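Local coordinates for protein putative zinc protease (Bordetella pertussis, PDB 3IH6) that is probably a zinc-dependent metalloendopeptidase of the M16 family, represented here by a fragment that includes part of its inactive domain, at residues V42-D45 / L46-T49; A62-T66 / K67-G71; K99-Q102 / T103-A106; E140-G143 / V144-E148; G153-R156 / L157-Q161. One frame throughout, in Å; residues are numbered along the deposited sequence.

In the fold
Contact 1 lies in the core, in the middle of helix 39-52; the other four are partly buried and farther from the centre. Contacts 2 and 3 touch each other on one side of the chain, where the turn after helix 58-63 meets helix 97-109. Contacts 4 and 5 touch on the opposite side, pairing helices 139-152 and 157-167, and both reach a second subunit. Contacts 1, 3 and 4 are turns within single helices: contact 1 buries a carboxylate, contact 3 adds threonine hydroxyls to backbone oxygens, and contact 4 joins an apolar pair to a subunit interface. Contact 2 is the turn that leads from helix 58-63 into strand 71-77, and contact 5 opens a helix with an aspartate and a salt bridge.

Contact 1. Residues V42-D45 / L46-T49; sequences VGLD and LAAT
Leu-46 folds back along its helix over the carbonyl oxygen of Val-42, one turn earlier. Its CB starts beside that oxygen, Leu-46 CG closes to 3.3 Å from Val-42 O, and CD1 passes a little farther off. The first torsion (-61°) sets CG beside the backbone N, which carries the branch toward the preceding turn. Farther out, the side chain packs on Leu-121 and Trp-128 of helix 118-136 and on Val-173 of helix 170-180. Val-42 O also accepts a short, nearly straight bond from Leu-46 N (2.7 Å, 173° at the hydrogen). This is regular alpha-helix, a buried part of helix 39-52 in the region matched to the M16 inactive domain; the bond from Ala-47 N to Gly-43 O (2.9 Å) and that from Ala-48 N to Leu-44 O (3.0 Å) continue the pattern. Along another side of the helix, Leu-44 CD1 comes within 4.5 Å of Ala-47 CB, a loose apolar approach beside helix 170-180. The buried carboxylate of Asp-45 turns away from these leucines: OD2 is hydrogen-bonded to Trp-128 NE1 and OD1 to Ser-1 N, the latter probably a leftover of the construct.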
loop_
_atom_site.group_PDB
_atom_site.type_symbol
_atom_site.label_atom_id
_atom_site.label_comp_id
_atom_site.label_asym_id
_atom_site.label_seq_id
_atom_site.Cartn_x
_atom_site.Cartn_y
_atom_site.Cartn_z
ATOM N N VAL E 42 -13.165 5.842 -23.235
ATOM C CA VAL E 42 -12.320 6.734 -22.449
ATOM C C VAL E 42 -12.881 8.127 -22.333
ATOM O O VAL E 42 -12.645 8.796 -21.298
ATOM C CB VAL E 42 -10.832 6.769 -22.839
ATOM C CG1 VAL E 42 -10.259 5.395 -22.754
ATOM C CG2 VAL E 42 -10.629 7.355 -24.180
ATOM N N GLY E 43 -13.650 8.552 -23.343
ATOM C CA GLY E 43 -14.316 9.843 -23.308
ATOM C C GLY E 43 -15.142 9.936 -22.028
ATOM O O GLY E 43 -15.044 10.886 -21.256
ATOM N N LEU E 44 -15.939 8.917 -21.791
ATOM C CA LEU E 44 -16.825 8.919 -20.653
ATOM C C LEU E 44 -16.035 8.748 -19.359
ATOM O O LEU E 44 -16.437 9.249 -18.299
ATOM C CB LEU E 44 -17.873 7.817 -20.803
ATOM C CG LEU E 44 -19.140 7.938 -19.946
ATOM C CD1 LEU E 44 -19.789 9.284 -20.047
ATOM C CD2 LEU E 44 -20.127 6.832 -20.258
ATOM N N ASP E 45 -14.902 8.068 -19.463
ATOM C CA ASP E 45 -14.003 7.853 -18.324
ATOM C C ASP E 45 -13.503 9.255 -17.896
ATOM O O ASP E 45 -13.714 9.691 -16.751
ATOM C CB ASP E 45 -12.869 6.944 -18.817
ATOM C CG ASP E 45 -12.149 6.204 -17.704
ATOM O OD1 ASP E 45 -12.608 6.277 -16.548
ATOM O OD2 ASP E 45 -11.121 5.526 -18.013
ATOM N N LEU E 46 -12.939 10.002 -18.846
ATOM C CA LEU E 46 -12.418 11.370 -18.586
ATOM C C LEU E 46 -13.511 12.343 -18.123
ATOM O O LEU E 46 -13.293 13.103 -17.201
ATOM C CB LEU E 46 -11.718 11.913 -19.814
ATOM C CG LEU E 46 -10.505 11.090 -20.272
ATOM C CD1 LEU E 46 -10.077 11.508 -21.694
ATOM C CD2 LEU E 46 -9.393 11.254 -19.233
ATOM N N ALA E 47 -14.687 12.273 -18.765
ATOM C CA ALA E 47 -15.850 13.077 -18.413
ATOM C C ALA E 47 -16.272 12.926 -16.956
ATOM O O ALA E 47 -16.572 13.930 -16.278
ATOM C CB ALA E 47 -16.994 12.712 -19.293
ATOM N N ALA E 48 -16.364 11.683 -16.466
ATOM C CA ALA E 48 -16.824 11.494 -15.096
ATOM C C ALA E 48 -15.895 12.191 -14.098
ATOM O O ALA E 48 -16.342 12.687 -13.076
ATOM C CB ALA E 48 -17.001 10.013 -14.778
ATOM N N THR E 49 -14.616 12.271 -14.417
ATOM C CA THR E 49 -13.661 13.000 -13.566
ATOM C C THR E 49 -13.907 14.501 -13.653
ATOM O O THR E 49 -13.792 15.200 -12.651
ATOM C CB THR E 49 -12.206 12.770 -14.035
ATOM O OG1 THR E 49 -11.842 11.417 -13.873
ATOM C CG2 THR E 49 -11.216 13.623 -13.266
#

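Contact 2. Residues A62-T66 / K67-G71; sequences ALVPT and KLASG
The flat carbonyl group of Val-64 receives Lys-67 N over one face: the donor stands 65° out of the carbonyl plane, 2.8 Å from Val-64 O. This bond closes the type I beta turn Val-64 to Lys-67, which follows helix 58-63 and leads the chain toward strand 71-77. Leu-63 O faces two successive backbone N-H groups, those of Leu-68 and Ala-69. Both nitrogens are 2.7 Å from it, but the angles at hydrogen are strongly bent, so both bonds are weak. Lys-67 has a positive phi (69°), which turns the chain back beneath the last helical residues. Its CD lies 3.7 Å from Val-64 O, after a bend at chi2, while CE lies near Pro-65 O. On the inner side, the methyl of Ala-69 abuts Leu-63 CB at 3.6 Å, and both side chains touch Ala-89 of strand 84-90. Val-64 sets its CG2 near Gly-71 CA and points its CA-H at Ala-69 O. Ser-70 and Gly-71 both face Gln-90, a classic beta bulge at the start of strand 71-77. On the other side, Thr-66 OG1 is modelled so close to Ala-62 O that the exact length is doubtful, and the Leu-68 side chain crosses that of Thr-66 obliquely, with Leu-68 CG 3.9 Å from Thr-66 OG1.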
loop_
_atom_site.group_PDB
_atom_site.type_symbol
_atom_site.label_atom_id
_atom_site.label_comp_id
_atom_site.label_asym_id
_atom_site.label_seq_id
_atom_site.Cartn_x
_atom_site.Cartn_y
_atom_site.Cartn_z
ATOM N N ALA E 62 -22.493 22.739 -8.931
ATOM C CA ALA E 62 -23.949 22.879 -9.046
ATOM C C ALA E 62 -24.653 22.556 -7.736
ATOM O O ALA E 62 -25.644 23.193 -7.395
ATOM C CB ALA E 62 -24.478 21.990 -10.172
ATOM N N LEU E 63 -24.129 21.577 -6.989
ATOM C CA LEU E 63 -24.850 21.053 -5.826
ATOM C C LEU E 63 -24.437 21.565 -4.437
ATOM O O LEU E 63 -25.246 21.561 -3.519
ATOM C CB LEU E 63 -24.831 19.519 -5.871
ATOM C CG LEU E 63 -25.362 18.933 -7.199
ATOM C CD1 LEU E 63 -25.186 17.435 -7.287
ATOM C CD2 LEU E 63 -26.806 19.292 -7.325
ATOM N N VAL E 64 -23.173 21.950 -4.272
ATOM C CA VAL E 64 -22.604 22.186 -2.931
ATOM C C VAL E 64 -22.581 23.663 -2.512
ATOM O O VAL E 64 -23.110 23.998 -1.453
ATOM C CB VAL E 64 -21.196 21.520 -2.729
ATOM C CG1 VAL E 64 -20.706 21.749 -1.310
ATOM C CG2 VAL E 64 -21.267 19.995 -2.998
ATOM N N PRO E 65 -21.996 24.558 -3.338
ATOM C CA PRO E 65 -22.096 25.968 -2.905
ATOM C C PRO E 65 -23.560 26.391 -2.836
ATOM O O PRO E 65 -23.917 27.314 -2.095
ATOM C CB PRO E 65 -21.401 26.750 -4.028
ATOM C CG PRO E 65 -20.544 25.717 -4.763
ATOM C CD PRO E 65 -21.314 24.414 -4.637
ATOM N N THR E 66 -24.399 25.716 -3.612
ATOM C CA THR E 66 -25.828 26.031 -3.646
ATOM C C THR E 66 -26.556 25.413 -2.436
ATOM O O THR E 66 -27.737 25.643 -2.233
ATOM C CB THR E 66 -26.454 25.535 -4.956
ATOM O OG1 THR E 66 -25.997 24.205 -5.192
ATOM C CG2 THR E 66 -25.998 26.407 -6.152
ATOM N N LYS E 67 -25.823 24.623 -1.651
ATOM C CA LYS E 67 -26.327 23.951 -0.446
ATOM C C LYS E 67 -27.342 22.843 -0.740
ATOM O O LYS E 67 -28.123 22.486 0.128
ATOM C CB LYS E 67 -26.914 24.942 0.583
ATOM C CG LYS E 67 -26.053 26.132 0.930
ATOM C CD LYS E 67 -24.669 25.731 1.396
ATOM C CE LYS E 67 -23.835 26.964 1.701
ATOM N NZ LYS E 67 -24.550 27.817 2.682
ATOM N N LEU E 68 -27.318 22.293 -1.952
ATOM C CA LEU E 68 -28.225 21.196 -2.288
ATOM C C LEU E 68 -27.640 19.875 -1.776
ATOM O O LEU E 68 -28.358 18.934 -1.416
ATOM C CB LEU E 68 -28.524 21.171 -3.800
ATOM C CG LEU E 68 -29.340 22.372 -4.323
ATOM C CD1 LEU E 68 -29.485 22.365 -5.833
ATOM C CD2 LEU E 68 -30.716 22.428 -3.663
ATOM N N ALA E 69 -26.319 19.836 -1.675
ATOM C CA ALA E 69 -25.635 18.596 -1.364
ATOM C C ALA E 69 -24.422 18.854 -0.488
ATOM O O ALA E 69 -23.894 19.963 -0.429
ATOM C CB ALA E 69 -25.223 17.910 -2.656
ATOM N N SER E 70 -23.986 17.786 0.161
ATOM C CA SER E 70 -22.855 17.740 1.060
ATOM C C SER E 70 -21.558 17.387 0.316
ATOM O O SER E 70 -20.455 17.775 0.698
ATOM C CB SER E 70 -23.163 16.637 2.092
ATOM O OG SER E 70 -22.313 16.741 3.173
ATOM N N GLY E 71 -21.714 16.628 -0.748
ATOM C CA GLY E 71 -20.633 16.238 -1.621
ATOM C C GLY E 71 -21.233 15.541 -2.835
ATOM O O GLY E 71 -22.458 15.342 -2.895
#

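Contact 3. Residues K99-Q102 / T103-A106; sequences KALQ and TLTA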
loop_
_atom_site.group_PDB
_atom_site.type_symbol
_atom_site.label_atom_id
_atom_site.label_comp_id
_atom_site.label_asym_id
_atom_site.label_seq_id
_atom_site.Cartn_x
_atom_site.Cartn_y
_atom_site.Cartn_z
ATOM N N LYS E 99 -34.905 17.801 -5.330
ATOM C CA LYS E 99 -34.265 18.970 -5.917
ATOM C C LYS E 99 -32.784 18.712 -6.158
ATOM O O LYS E 99 -32.225 19.224 -7.132
ATOM C CB LYS E 99 -34.481 20.222 -5.064
ATOM C CG LYS E 99 -33.859 21.466 -5.676
ATOM C CD LYS E 99 -34.358 22.744 -5.030
ATOM C CE LYS E 99 -33.669 23.965 -5.638
ATOM N NZ LYS E 99 -33.619 23.912 -7.138
ATOM N N ALA E 100 -32.154 17.904 -5.297
ATOM C CA ALA E 100 -30.771 17.464 -5.523
ATOM C C ALA E 100 -30.686 16.589 -6.765
ATOM O O ALA E 100 -29.912 16.848 -7.664
ATOM C CB ALA E 100 -30.182 16.713 -4.272
ATOM N N LEU E 101 -31.519 15.565 -6.818
ATOM C CA LEU E 101 -31.521 14.627 -7.929
ATOM C C LEU E 101 -31.878 15.364 -9.236
ATOM O O LEU E 101 -31.332 15.069 -10.308
ATOM C CB LEU E 101 -32.522 13.523 -7.610
ATOM C CG LEU E 101 -32.529 12.199 -8.380
ATOM C CD1 LEU E 101 -31.154 11.577 -8.499
ATOM C CD2 LEU E 101 -33.482 11.261 -7.673
ATOM N N GLN E 102 -32.806 16.327 -9.118
ATOM C CA GLN E 102 -33.199 17.218 -10.207
ATOM C C GLN E 102 -31.991 17.961 -10.772
ATOM O O GLN E 102 -31.740 17.900 -11.982
ATOM C CB GLN E 102 -34.245 18.239 -9.732
ATOM C CG GLN E 102 -34.394 19.458 -10.648
ATOM C CD GLN E 102 -34.762 19.069 -12.072
ATOM O OE1 GLN E 102 -35.533 18.129 -12.277
ATOM N NE2 GLN E 102 -34.197 19.776 -13.066
ATOM N N THR E 103 -31.271 18.680 -9.908
ATOM C CA THR E 103 -30.115 19.418 -10.347
ATOM C C THR E 103 -28.991 18.502 -10.835
ATOM O O THR E 103 -28.352 18.820 -11.825
ATOM C CB THR E 103 -29.590 20.362 -9.259
ATOM O OG1 THR E 103 -30.668 21.178 -8.765
ATOM C CG2 THR E 103 -28.460 21.260 -9.810
ATOM N N LEU E 104 -28.725 17.396 -10.135
ATOM C CA LEU E 104 -27.682 16.439 -10.578
ATOM C C LEU E 104 -27.890 15.963 -12.032
ATOM O O LEU E 104 -26.942 15.917 -12.816
ATOM C CB LEU E 104 -27.641 15.191 -9.667
ATOM C CG LEU E 104 -26.641 14.096 -10.097
ATOM C CD1 LEU E 104 -25.434 14.123 -9.194
ATOM C CD2 LEU E 104 -27.303 12.760 -9.996
ATOM N N THR E 105 -29.107 15.544 -12.368
ATOM C CA THR E 105 -29.361 15.019 -13.718
ATOM C C THR E 105 -29.390 16.144 -14.766
ATOM O O THR E 105 -28.946 15.951 -15.898
ATOM C CB THR E 105 -30.677 14.218 -13.823
ATOM O OG1 THR E 105 -31.770 15.052 -13.424
ATOM C CG2 THR E 105 -30.642 12.954 -12.972
ATOM N N ALA E 106 -29.921 17.313 -14.410
ATOM C CA ALA E 106 -29.829 18.478 -15.325
ATOM C C ALA E 106 -28.391 18.810 -15.701
ATOM O O ALA E 106 -28.108 19.141 -16.843
ATOM C CB ALA E 106 -30.525 19.686 -14.757
#
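Thr-103 sits one helical turn after Lys-99, and its N-H, like those of Leu-104, Thr-105 and Ala-106, bonds to the carbonyl four residues earlier in a regular alpha-helix. The bond from Leu-104 N to Ala-100 O is the shortest of these (2.8 Å, 171° at the hydrogen). Lys-99 O is gripped twice by one residue: Thr-103 N and Thr-103 OG1 each lie 3.0 Å from it and reach it from opposite faces of its carbonyl plane. The hydroxyl is brought there by a chi1 of -52°, which keeps OG1 beside the backbone N. Thr-105 takes another rotamer, with OG1 between the backbone N and the carbonyl carbon. Its hydroxyl then lies 3.1 Å from Leu-101 O and 3.2 Å from Gln-102 O, two acceptors for a single proton. Threonine hydroxyls turned back onto the preceding helical turn are a familiar feature of helices. Gln-102 bends at chi2 so that its amide curls over the following turn, NE2 coming to 4.0 Å from Ala-106 CB. On the inner side the leucines meet loosely, Leu-101 CD1 at 4.3 Å from Leu-104 CD2. Helix 97-109 lies against the antiparallel sheet: Ala-100 and Leu-101 rest on Val-27, while Leu-104 and Thr-105 rest on Ala-29, all of strand 26-32. Leu-101 and Thr-105 also touch Glu-188 of strand 187-191, while Thr-103 and Leu-104 face helix 58-63.

Contact 4. Residues E140-G143 / V144-E148; sequences EKVG and VALSE
With chi1 at 172°, Val-142 sends CG1 opposite its backbone N, and Leu-146 holds a chi1 of -86° with an extended second torsion; together these settings lay the two side chains alongside each other, pointing the same way. Val-142 CG1 meets Leu-146 CD1 at 3.7 Å and Leu-146 CG at 4.0 Å. At its base, Leu-146 CB lies 3.3 Å from Val-142 O, and that oxygen accepts from Leu-146 N at 2.8 Å. The pairing is the i to i+4 contact of an alpha-helix, here helix 139-152. Gly-143 adds no side chain to this turn, and its carbonyl oxygen takes the N-H of Ser-147 at 3.1 Å. The Ser-147 hydroxyl stands between its own backbone N and carbonyl carbon, with two possible acceptors: Val-144 O, 2.9 Å from Ser-147 OG, and Gln-79 OE1 of the second subunit. Which one takes its proton is not settled. Val-142 and Leu-146 pack on Phe-75 of that subunit, so one stripe of the helix is part of the subunit interface. Within the chain, Lys-141 and Ala-145 lie against Thr-135 of helix 118-136, and Ala-145 and Leu-146 against Phe-158 of helix 157-167.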
loop_
_atom_site.group_PDB
_atom_site.type_symbol
_atom_site.label_atom_id
_atom_site.label_comp_id
_atom_site.label_asym_id
_atom_site.label_seq_id
_atom_site.Cartn_x
_atom_site.Cartn_y
_atom_site.Cartn_z
ATOM N N GLU E 140 3.155 -6.467 -10.800
ATOM C CA GLU E 140 1.889 -6.921 -10.190
ATOM C C GLU E 140 0.668 -6.204 -10.735
ATOM O O GLU E 140 -0.280 -6.850 -11.199
ATOM C CB GLU E 140 1.889 -6.761 -8.677
ATOM C CG GLU E 140 0.747 -7.493 -8.004
ATOM C CD GLU E 140 1.133 -8.069 -6.639
ATOM O OE1 GLU E 140 1.983 -7.469 -5.954
ATOM O OE2 GLU E 140 0.578 -9.118 -6.252
ATOM N N LYS E 141 0.707 -4.877 -10.708
ATOM C CA LYS E 141 -0.430 -4.096 -11.180
ATOM C C LYS E 141 -0.670 -4.213 -12.692
ATOM O O LYS E 141 -1.827 -4.234 -13.164
ATOM C CB LYS E 141 -0.292 -2.628 -10.750
ATOM C CG LYS E 141 -0.464 -2.417 -9.260
ATOM C CD LYS E 141 -0.135 -0.967 -8.904
ATOM C CE LYS E 141 0.178 -0.831 -7.446
ATOM N NZ LYS E 141 1.084 0.338 -7.215
ATOM N N VAL E 142 0.404 -4.284 -13.461
ATOM C CA VAL E 142 0.260 -4.507 -14.910
ATOM C C VAL E 142 -0.442 -5.842 -15.184
ATOM O O VAL E 142 -1.279 -5.927 -16.068
ATOM C CB VAL E 142 1.634 -4.509 -15.619
ATOM C CG1 VAL E 142 1.495 -4.940 -17.104
ATOM C CG2 VAL E 142 2.300 -3.134 -15.498
ATOM N N GLY E 143 -0.066 -6.888 -14.443
ATOM C CA GLY E 143 -0.614 -8.233 -14.641
ATOM C C GLY E 143 -2.117 -8.202 -14.405
ATOM O O GLY E 143 -2.884 -8.835 -15.144
ATOM N N VAL E 144 -2.556 -7.437 -13.404
ATOM C CA VAL E 144 -3.980 -7.309 -13.142
ATOM C C VAL E 144 -4.647 -6.527 -14.271
ATOM O O VAL E 144 -5.692 -6.962 -14.808
ATOM C CB VAL E 144 -4.257 -6.669 -11.764
ATOM C CG1 VAL E 144 -5.748 -6.387 -11.580
ATOM C CG2 VAL E 144 -3.740 -7.595 -10.634
ATOM N N ALA E 145 -4.044 -5.397 -14.661
ATOM C CA ALA E 145 -4.668 -4.560 -15.676
ATOM C C ALA E 145 -4.749 -5.305 -17.002
ATOM O O ALA E 145 -5.702 -5.170 -17.726
ATOM C CB ALA E 145 -3.928 -3.236 -15.840
ATOM N N LEU E 146 -3.738 -6.112 -17.295
ATOM C CA LEU E 146 -3.711 -6.895 -18.520
ATOM C C LEU E 146 -4.823 -7.954 -18.511
ATOM O O LEU E 146 -5.606 -8.025 -19.466
ATOM C CB LEU E 146 -2.306 -7.497 -18.755
ATOM C CG LEU E 146 -1.348 -6.542 -19.498
ATOM C CD1 LEU E 146 0.045 -7.154 -19.658
ATOM C CD2 LEU E 146 -1.908 -6.135 -20.857
ATOM N N SER E 147 -4.908 -8.737 -17.426
ATOM C CA SER E 147 -6.010 -9.710 -17.254
ATOM C C SER E 147 -7.412 -9.053 -17.402
ATOM O O SER E 147 -8.276 -9.613 -18.047
ATOM C CB SER E 147 -5.863 -10.549 -15.941
ATOM O OG SER E 147 -6.243 -9.806 -14.783
ATOM N N GLU E 148 -7.613 -7.858 -16.845
ATOM C CA GLU E 148 -8.869 -7.087 -17.032
ATOM C C GLU E 148 -9.137 -6.672 -18.482
ATOM O O GLU E 148 -10.278 -6.711 -18.965
ATOM C CB GLU E 148 -8.873 -5.852 -16.123
ATOM C CG GLU E 148 -9.041 -6.198 -14.619
ATOM C CD GLU E 148 -9.042 -4.955 -13.726
ATOM O OE1 GLU E 148 -8.972 -3.833 -14.263
ATOM O OE2 GLU E 148 -9.090 -5.098 -12.486
#

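Contact 5. Residues G153-R156 / L157-Q161; sequences GDWR and LFFLQ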
loop_
_atom_site.group_PDB
_atom_site.type_symbol
_atom_site.label_atom_id
_atom_site.label_comp_id
_atom_site.label_asym_id
_atom_site.label_seq_id
_atom_site.Cartn_x
_atom_site.Cartn_y
_atom_site.Cartn_z
ATOM N N GLY E 153 -11.875 -8.304 -23.503
ATOM C CA GLY E 153 -11.950 -8.865 -24.865
ATOM C C GLY E 153 -10.775 -8.538 -25.769
ATOM O O GLY E 153 -10.737 -8.971 -26.913
ATOM N N ASP E 154 -9.799 -7.808 -25.242
ATOM C CA ASP E 154 -8.675 -7.306 -26.023
ATOM C C ASP E 154 -7.571 -6.958 -25.058
ATOM O O ASP E 154 -7.651 -5.940 -24.368
ATOM C CB ASP E 154 -9.096 -6.040 -26.754
ATOM C CG ASP E 154 -8.180 -5.671 -27.918
ATOM O OD1 ASP E 154 -7.138 -6.309 -28.152
ATOM O OD2 ASP E 154 -8.521 -4.686 -28.607
ATOM N N TRP E 155 -6.532 -7.784 -25.009
ATOM C CA TRP E 155 -5.363 -7.475 -24.182
ATOM C C TRP E 155 -4.745 -6.127 -24.562
ATOM O O TRP E 155 -4.158 -5.462 -23.724
ATOM C CB TRP E 155 -4.304 -8.563 -24.319
ATOM C CG TRP E 155 -3.647 -8.574 -25.635
ATOM C CD1 TRP E 155 -4.021 -9.313 -26.719
ATOM C CD2 TRP E 155 -2.479 -7.828 -26.035
ATOM N NE1 TRP E 155 -3.168 -9.065 -27.787
ATOM C CE2 TRP E 155 -2.214 -8.162 -27.393
ATOM C CE3 TRP E 155 -1.628 -6.911 -25.381
ATOM C CZ2 TRP E 155 -1.132 -7.620 -28.103
ATOM C CZ3 TRP E 155 -0.558 -6.363 -26.090
ATOM C CH2 TRP E 155 -0.314 -6.729 -27.439
ATOM N N ARG E 156 -4.866 -5.757 -25.840
ATOM C CA ARG E 156 -4.384 -4.469 -26.332
ATOM C C ARG E 156 -4.931 -3.254 -25.573
ATOM O O ARG E 156 -4.215 -2.261 -25.423
ATOM C CB ARG E 156 -4.646 -4.303 -27.834
ATOM C CG ARG E 156 -3.813 -5.218 -28.764
ATOM C CD ARG E 156 -4.349 -5.176 -30.195
ATOM N NE ARG E 156 -5.738 -4.715 -30.174
ATOM C CZ ARG E 156 -6.274 -3.857 -31.034
ATOM N NH1 ARG E 156 -7.552 -3.489 -30.886
ATOM N NH2 ARG E 156 -5.538 -3.366 -32.029
ATOM N N LEU E 157 -6.163 -3.341 -25.080
ATOM C CA LEU E 157 -6.771 -2.222 -24.346
ATOM C C LEU E 157 -5.907 -1.534 -23.250
ATOM O O LEU E 157 -5.922 -0.281 -23.121
ATOM C CB LEU E 157 -8.174 -2.597 -23.823
ATOM C CG LEU E 157 -9.201 -2.899 -24.925
ATOM C CD1 LEU E 157 -10.454 -3.511 -24.325
ATOM C CD2 LEU E 157 -9.533 -1.613 -25.657
ATOM N N PHE E 158 -5.174 -2.311 -22.450
ATOM C CA PHE E 158 -4.285 -1.705 -21.433
ATOM C C PHE E 158 -3.428 -0.601 -22.028
ATOM O O PHE E 158 -3.328 0.501 -21.460
ATOM C CB PHE E 158 -3.402 -2.749 -20.722
ATOM C CG PHE E 158 -2.468 -2.140 -19.710
ATOM C CD1 PHE E 158 -2.971 -1.448 -18.612
ATOM C CD2 PHE E 158 -1.107 -2.201 -19.878
ATOM C CE1 PHE E 158 -2.124 -0.856 -17.696
ATOM C CE2 PHE E 158 -0.248 -1.604 -18.949
ATOM C CZ PHE E 158 -0.766 -0.932 -17.860
ATOM N N PHE E 159 -2.860 -0.854 -23.213
ATOM C CA PHE E 159 -2.059 0.143 -23.877
ATOM C C PHE E 159 -2.842 1.098 -24.746
ATOM O O PHE E 159 -2.498 2.287 -24.844
ATOM C CB PHE E 159 -0.947 -0.529 -24.694
ATOM C CG PHE E 159 -0.005 -1.296 -23.858
ATOM C CD1 PHE E 159 0.974 -0.635 -23.110
ATOM C CD2 PHE E 159 -0.119 -2.669 -23.758
ATOM C CE1 PHE E 159 1.846 -1.358 -22.313
ATOM C CE2 PHE E 159 0.754 -3.381 -22.970
ATOM C CZ PHE E 159 1.733 -2.714 -22.246
ATOM N N LEU E 160 -3.891 0.586 -25.382
ATOM C CA LEU E 160 -4.661 1.383 -26.321
ATOM C C LEU E 160 -5.429 2.485 -25.601
ATOM O O LEU E 160 -5.469 3.616 -26.113
ATOM C CB LEU E 160 -5.593 0.514 -27.183
ATOM C CG LEU E 160 -6.584 1.199 -28.149
ATOM C CD1 LEU E 160 -5.920 2.081 -29.227
ATOM C CD2 LEU E 160 -7.502 0.139 -28.802
ATOM N N GLN E 161 -5.996 2.169 -24.418
ATOM C CA GLN E 161 -6.772 3.140 -23.643
ATOM C C GLN E 161 -5.850 4.301 -23.291
ATOM O O GLN E 161 -6.224 5.462 -23.446
ATOM C CB GLN E 161 -7.432 2.541 -22.368
ATOM C CG GLN E 161 -8.536 1.437 -22.528
ATOM C CD GLN E 161 -9.718 1.796 -23.436
ATOM O OE1 GLN E 161 -9.575 2.543 -24.397
ATOM N NE2 GLN E 161 -10.903 1.221 -23.143
#
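The tight connection between helices 139-152 and 157-167 closes the first with a Schellman motif at Gly-153, whose phi is positive, and Asp-154 caps the turn that leads into the second. Leu-157 N bonds to Asp-154 O, and the Leu-157 branch crosses the aspartate at about a right angle, Leu-157 CG lying 3.6 Å from Asp-154 CB. Leu-160 N bonds to Arg-156 O at 2.9 Å, and the two side chains run side by side. The carboxylate does two jobs. Asp-154 OD1 accepts Arg-156 N from above its plane at 3.3 Å, a capping bond. Arg-156 then grips the same group side-on, in the plane of its guanidinium: Arg-156 NE reaches Asp-154 OD1 at 2.9 Å and Arg-156 NH1 reaches Asp-154 OD2 at 2.8 Å, each on a syn lone pair. A bend at chi3 (-21°) brings the head round, and the paired bonds fix its rotation. Arg-156 CG lies over one face of the Trp-155 ring, toward its rim, 3.6 Å above the plane. The Phe-158 ring stacks with Trp-132. Trp-155, Phe-159 and Leu-160 also pack on the second subunit. An aspartate accepting the N-H two residues ahead forms an Asx turn, common at helix starts.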